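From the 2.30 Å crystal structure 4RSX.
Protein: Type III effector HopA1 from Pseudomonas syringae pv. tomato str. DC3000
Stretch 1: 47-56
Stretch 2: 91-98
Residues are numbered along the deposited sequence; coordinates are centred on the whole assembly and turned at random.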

# COMPACT_ATOMS: atom_id res chain seq x y z
N GLN A 47 18.21 4.75 13.90
CA GLN A 47 17.74 4.17 12.65
C GLN A 47 16.75 5.11 11.96
O GLN A 47 16.84 5.32 10.74
CB GLN A 47 17.20 2.75 12.88
CG GLN A 47 18.34 1.72 13.05
CD GLN A 47 17.86 0.36 13.52
OE1 GLN A 47 16.77 0.23 14.12
NE2 GLN A 47 18.66 -0.67 13.26
N GLN A 48 15.85 5.72 12.73
CA GLN A 48 14.93 6.74 12.22
C GLN A 48 15.66 7.93 11.61
O GLN A 48 15.35 8.38 10.49
CB GLN A 48 13.97 7.20 13.33
CG GLN A 48 13.07 6.06 13.83
CD GLN A 48 12.11 6.46 14.95
OE1 GLN A 48 11.54 7.56 14.96
NE2 GLN A 48 11.92 5.55 15.90
N GLU A 49 16.65 8.43 12.33
CA GLU A 49 17.44 9.54 11.83
C GLU A 49 18.19 9.19 10.54
O GLU A 49 18.26 10.01 9.63
CB GLU A 49 18.40 10.05 12.92
CG GLU A 49 17.67 10.67 14.13
CD GLU A 49 17.07 12.04 13.81
OE1 GLU A 49 17.43 12.63 12.77
OE2 GLU A 49 16.24 12.53 14.60
N GLU A 50 18.74 7.99 10.48
CA GLU A 50 19.40 7.50 9.26
C GLU A 50 18.38 7.47 8.11
O GLU A 50 18.71 7.78 6.95
CB GLU A 50 19.99 6.09 9.51
CG GLU A 50 20.69 5.46 8.30
CD GLU A 50 20.95 3.95 8.47
OE1 GLU A 50 20.50 3.37 9.48
OE2 GLU A 50 21.59 3.34 7.57
N PHE A 51 17.14 7.12 8.43
CA PHE A 51 16.08 7.07 7.43
C PHE A 51 15.84 8.47 6.84
O PHE A 51 15.87 8.65 5.62
CB PHE A 51 14.79 6.52 8.06
CG PHE A 51 13.70 6.30 7.07
CD1 PHE A 51 13.58 5.08 6.41
CD2 PHE A 51 12.79 7.31 6.77
CE1 PHE A 51 12.58 4.87 5.47
CE2 PHE A 51 11.78 7.11 5.83
CZ PHE A 51 11.68 5.89 5.18
N LEU A 52 15.61 9.46 7.70
CA LEU A 52 15.41 10.83 7.22
C LEU A 52 16.61 11.33 6.42
O LEU A 52 16.45 11.97 5.38
CB LEU A 52 15.12 11.77 8.39
CG LEU A 52 13.84 11.42 9.13
CD1 LEU A 52 13.55 12.45 10.19
CD2 LEU A 52 12.68 11.31 8.15
N HIS A 53 17.82 11.03 6.89
CA HIS A 53 19.00 11.49 6.17
C HIS A 53 19.13 10.84 4.80
O HIS A 53 19.69 11.44 3.87
CB HIS A 53 20.28 11.32 7.02
CG HIS A 53 20.52 12.48 7.94
ND1 HIS A 53 21.20 13.61 7.56
CD2 HIS A 53 20.12 12.69 9.23
CE1 HIS A 53 21.23 14.46 8.57
NE2 HIS A 53 20.58 13.93 9.59
N THR A 54 18.59 9.64 4.65
CA THR A 54 18.66 8.93 3.38
C THR A 54 17.67 9.54 2.40
O THR A 54 17.99 9.70 1.22
CB THR A 54 18.33 7.45 3.56
OG1 THR A 54 19.31 6.87 4.43
CG2 THR A 54 18.35 6.72 2.21
N LEU A 55 16.48 9.87 2.90
CA LEU A 55 15.48 10.58 2.10
C LEU A 55 16.11 11.82 1.48
O LEU A 55 16.04 12.02 0.26
CB LEU A 55 14.27 10.96 2.96
CG LEU A 55 13.31 9.87 3.44
CD1 LEU A 55 12.08 10.48 4.13
CD2 LEU A 55 12.87 8.97 2.29
N LYS A 56 16.77 12.64 2.30
CA LYS A 56 17.41 13.87 1.82
C LYS A 56 18.53 13.57 0.84
O LYS A 56 18.72 14.30 -0.13
CB LYS A 56 17.93 14.71 2.99
CG LYS A 56 16.82 15.28 3.87
CD LYS A 56 17.39 16.15 4.99
CE LYS A 56 18.09 15.33 6.06
NZ LYS A 56 18.53 16.15 7.23
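Stretch 2, residues 91-98: DAKRFFYR

How does the second stretch run along the helix? Residues 47-56 are helical throughout, while stretch 2 begins as loop, turned by bonds from Arg 94 N and Phe 95 N to Asp 91 O, and becomes a strand at Phe 96. Both chains advance in the same general sense: Lys 93 lies beside Gln 48, with CA atoms 7.3 Å apart, and Tyr 97 beside Leu 55, with CA atoms 8.7 Å apart. At such spacing the contact is made chiefly by side chains, with the backbone carbonyl of Ala 92 also taking part.

What does the long side chain of Lys 93 accomplish? Its CB points sideways, with chi1 m, but chi2, chi3 and chi4 are all t, so the extended chain reaches across to the helix, its tip nearing Glu 49. The methylenes pass Gln 48, where OE1 lies 3.5 Å from Lys 93 CD, and Leu 52, whose CD1 is 4.1 Å from Lys 93 CG. At the tip, Lys 93 NZ meets Glu 49 OE2 at 3.2 Å in a salt bridge with a weak hydrogen bond. Glu 49 points its CB away; with chi1 and chi2 both m, its bent side chain brings the carboxylate nearer.

How is Tyr 97 held against the leucines? Its CB points toward the helix, and with chi1 m and chi2 -99° the ring presents one face to Leu 55. Leu 55, in the mt rotamer, places Leu 55 CD1 3.5 Å from the centroid of the Tyr 97 ring and only 8° off the normal, a well-centred CH-pi contact; CD1 to Tyr 97 CG is 3.6 Å.

Why does the tyrosine hydroxyl sit comfortably beside Leu 52? Tyr 97 OH donates to Ala 92 O at 2.5 Å, a short bond that ties the strand back to the loop and satisfies the polar end. Leu 52, also mt, brings CD2 within 3.9 Å of Tyr 97 OH and 3.8 Å of Ala 92 O, packing against this bonded pair.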

# COMPACT_ATOMS: atom_id res chain seq x y z
N ASP A 91 6.05 16.42 12.69
CA ASP A 91 5.47 15.19 12.15
C ASP A 91 6.40 14.43 11.21
O ASP A 91 6.02 13.39 10.68
CB ASP A 91 4.18 15.49 11.42
CG ASP A 91 3.08 15.91 12.35
OD1 ASP A 91 2.68 15.07 13.19
OD2 ASP A 91 2.62 17.07 12.23
N ALA A 92 7.62 14.95 11.01
CA ALA A 92 8.56 14.43 10.01
C ALA A 92 8.85 12.93 10.14
O ALA A 92 9.11 12.26 9.14
CB ALA A 92 9.86 15.23 10.03
N LYS A 93 8.82 12.40 11.36
CA LYS A 93 9.06 10.98 11.59
C LYS A 93 7.80 10.14 11.42
O LYS A 93 7.85 8.91 11.45
CB LYS A 93 9.65 10.76 12.99
CG LYS A 93 11.06 11.31 13.19
CD LYS A 93 11.61 11.05 14.60
CE LYS A 93 13.07 11.49 14.70
NZ LYS A 93 13.49 11.90 16.08
N ARG A 94 6.66 10.80 11.24
CA ARG A 94 5.37 10.10 11.30
C ARG A 94 4.60 10.05 9.98
O ARG A 94 3.92 9.07 9.68
CB ARG A 94 4.46 10.73 12.37
CG ARG A 94 5.14 11.04 13.70
CD ARG A 94 4.83 9.98 14.75
NE ARG A 94 3.39 9.73 14.88
CZ ARG A 94 2.87 8.79 15.67
NH1 ARG A 94 3.65 8.01 16.40
NH2 ARG A 94 1.55 8.63 15.72
N PHE A 95 4.69 11.13 9.21
CA PHE A 95 3.87 11.25 8.01
C PHE A 95 4.43 10.47 6.83
O PHE A 95 5.54 9.93 6.91
CB PHE A 95 3.66 12.72 7.65
CG PHE A 95 2.63 13.43 8.53
CD1 PHE A 95 1.93 12.73 9.51
CD2 PHE A 95 2.37 14.78 8.36
CE1 PHE A 95 0.99 13.37 10.32
CE2 PHE A 95 1.43 15.44 9.16
CZ PHE A 95 0.74 14.72 10.15
N PHE A 96 3.67 10.40 5.74
CA PHE A 96 4.12 9.72 4.53
C PHE A 96 5.04 10.58 3.66
O PHE A 96 4.87 11.79 3.59
CB PHE A 96 2.93 9.31 3.67
CG PHE A 96 2.29 8.03 4.09
CD1 PHE A 96 2.84 6.81 3.72
CD2 PHE A 96 1.12 8.04 4.84
CE1 PHE A 96 2.25 5.63 4.10
CE2 PHE A 96 0.53 6.86 5.24
CZ PHE A 96 1.09 5.65 4.86
N TYR A 97 5.98 9.93 2.98
CA TYR A 97 6.76 10.58 1.94
C TYR A 97 6.53 9.87 0.62
O TYR A 97 6.38 8.65 0.57
CB TYR A 97 8.25 10.53 2.29
CG TYR A 97 8.61 11.28 3.55
CD1 TYR A 97 9.14 12.56 3.48
CD2 TYR A 97 8.43 10.72 4.81
CE1 TYR A 97 9.49 13.27 4.62
CE2 TYR A 97 8.76 11.42 5.97
CZ TYR A 97 9.29 12.70 5.86
OH TYR A 97 9.64 13.42 6.98
N ARG A 98 6.47 10.62 -0.47
CA ARG A 98 6.42 9.96 -1.76
C ARG A 98 7.76 10.07 -2.45
O ARG A 98 8.50 11.04 -2.25
CB ARG A 98 5.29 10.46 -2.67
CG ARG A 98 5.18 11.96 -2.78
CD ARG A 98 4.09 12.33 -3.79
NE ARG A 98 2.83 11.65 -3.53
CZ ARG A 98 1.86 11.50 -4.44
NH1 ARG A 98 2.03 12.00 -5.66
NH2 ARG A 98 0.73 10.87 -4.13